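PDB 1O1Y: glutamine amidotransferase domain-containing protein, which probably acts as a glutamine amidotransferase, releasing ammonia from glutamine for transfer to an acceptor that is not established. Local coordinates for residues L26-M29 against E30-F33. Residues are numbered along the deposited sequence; the frame is centred on the assembly and turned at random.
Sequences LGMM and EDIF
M29 (selenomethionine), one helical turn before F33, lies over the phenyl ring of F33 with its CB and its carbonyl oxygen: CB makes a CH-pi contact 4.3 Å from the ring centroid, 25° off the normal. M29 O lies over the same face, 3.0 Å above the ring plane and offset toward the rim, while accepting the hydrogen bond from F33 N (2.8 Å). With CG beside its own backbone N (chi1 -65°), F33 turns the ring back along the helix toward L26. The L26 side chain crosses that of F33 at about a right angle, and its CD1 comes obliquely to CE2 of F33 at 3.7 Å. Replacing F33 by an alanine would probably leave the L26 methyls and M29 CB without their aromatic partner and open a gap beside L26. In the first turn, E30 N donates to G27 O (3.0 Å) and I32 N to M28 O (3.0 Å). D31 OD2 forms a salt bridge with R191 NH2, and E30 OE1 hydrogen-bonds Y42 OH. This i to i+4 packing opens helix 28-35 in a beta-alpha-beta unit of the flavodoxin-like fold: L26 packs on A17 and F33 on V15 of strand 14-18, L26 and E30 touch F40 of strand 39-43, and M29 and I32 meet L229 of helix 211-237.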
loop_
_atom_site.group_PDB
_atom_site.type_symbol
_atom_site.label_atom_id
_atom_site.label_comp_id
_atom_site.label_asym_id
_atom_site.label_seq_id
_atom_site.Cartn_x
_atom_site.Cartn_y
_atom_site.Cartn_z
ATOM N N LEU A 26 0.945 8.846 3.489
ATOM C CA LEU A 26 1.438 8.677 2.128
ATOM C C LEU A 26 2.941 8.478 2.036
ATOM O O LEU A 26 3.454 8.098 0.991
ATOM C CB LEU A 26 1.032 9.857 1.247
ATOM C CG LEU A 26 -0.430 9.848 0.788
ATOM C CD1 LEU A 26 -0.783 11.272 0.305
ATOM C CD2 LEU A 26 -0.720 8.822 -0.253
ATOM N N GLY A 27 3.653 8.762 3.119
ATOM C CA GLY A 27 5.103 8.618 3.103
ATOM C C GLY A 27 5.704 9.475 1.990
ATOM O O GLY A 27 5.308 10.648 1.785
HETATM N N MSE A 28 6.619 8.880 1.238
HETATM C CA MSE A 28 7.299 9.583 0.148
HETATM C C MSE A 28 6.371 9.873 -1.018
HETATM O O MSE A 28 6.703 10.725 -1.849
HETATM C CB MSE A 28 8.487 8.763 -0.382
HETATM C CG MSE A 28 9.548 8.560 0.674
HETATM SE SE MSE A 28 11.252 7.909 -0.123
HETATM C CE MSE A 28 10.873 6.157 -0.441
HETATM N N MSE A 29 5.199 9.256 -1.068
HETATM C CA MSE A 29 4.202 9.654 -2.072
HETATM C C MSE A 29 3.789 11.091 -1.892
HETATM O O MSE A 29 3.551 11.782 -2.890
HETATM C CB MSE A 29 2.989 8.751 -2.103
HETATM C CG MSE A 29 3.248 7.389 -2.625
HETATM SE SE MSE A 29 1.634 6.304 -2.692
HETATM C CE MSE A 29 1.753 5.588 -0.896
ATOM N N GLU A 30 3.729 11.581 -0.644
ATOM C CA GLU A 30 3.421 13.004 -0.427
ATOM C C GLU A 30 4.447 13.951 -1.102
ATOM O O GLU A 30 4.082 14.962 -1.720
ATOM C CB GLU A 30 3.346 13.319 1.075
ATOM C CG GLU A 30 2.412 14.424 1.403
ATOM C CD GLU A 30 2.223 14.536 2.904
ATOM O OE1 GLU A 30 1.442 13.757 3.499
ATOM O OE2 GLU A 30 2.906 15.380 3.470
ATOM N N ASP A 31 5.717 13.624 -0.940
ATOM C CA ASP A 31 6.806 14.338 -1.543
ATOM C C ASP A 31 6.684 14.305 -3.082
ATOM O O ASP A 31 6.882 15.326 -3.754
ATOM C CB ASP A 31 8.133 13.702 -1.137
ATOM C CG ASP A 31 8.361 13.737 0.390
ATOM O OD1 ASP A 31 8.039 14.777 1.013
ATOM O OD2 ASP A 31 8.887 12.791 0.995
ATOM N N ILE A 32 6.384 13.128 -3.606
ATOM C CA ILE A 32 6.200 12.987 -5.046
ATOM C C ILE A 32 5.017 13.790 -5.549
ATOM O O ILE A 32 5.116 14.463 -6.574
ATOM C CB ILE A 32 6.087 11.541 -5.447
ATOM C CG1 ILE A 32 7.389 10.811 -5.161
ATOM C CG2 ILE A 32 5.699 11.447 -6.937
ATOM C CD1 ILE A 32 7.279 9.320 -5.246
ATOM N N PHE A 33 3.899 13.740 -4.839
ATOM C CA PHE A 33 2.709 14.481 -5.270
ATOM C C PHE A 33 3.021 15.939 -5.243
ATOM O O PHE A 33 2.655 16.692 -6.152
ATOM C CB PHE A 33 1.514 14.181 -4.350
ATOM C CG PHE A 33 1.021 12.770 -4.369
ATOM C CD1 PHE A 33 1.478 11.799 -5.272
ATOM C CD2 PHE A 33 0.045 12.401 -3.437
ATOM C CE1 PHE A 33 1.009 10.482 -5.216
ATOM C CE2 PHE A 33 -0.438 11.089 -3.402
ATOM C CZ PHE A 33 0.025 10.131 -4.286
#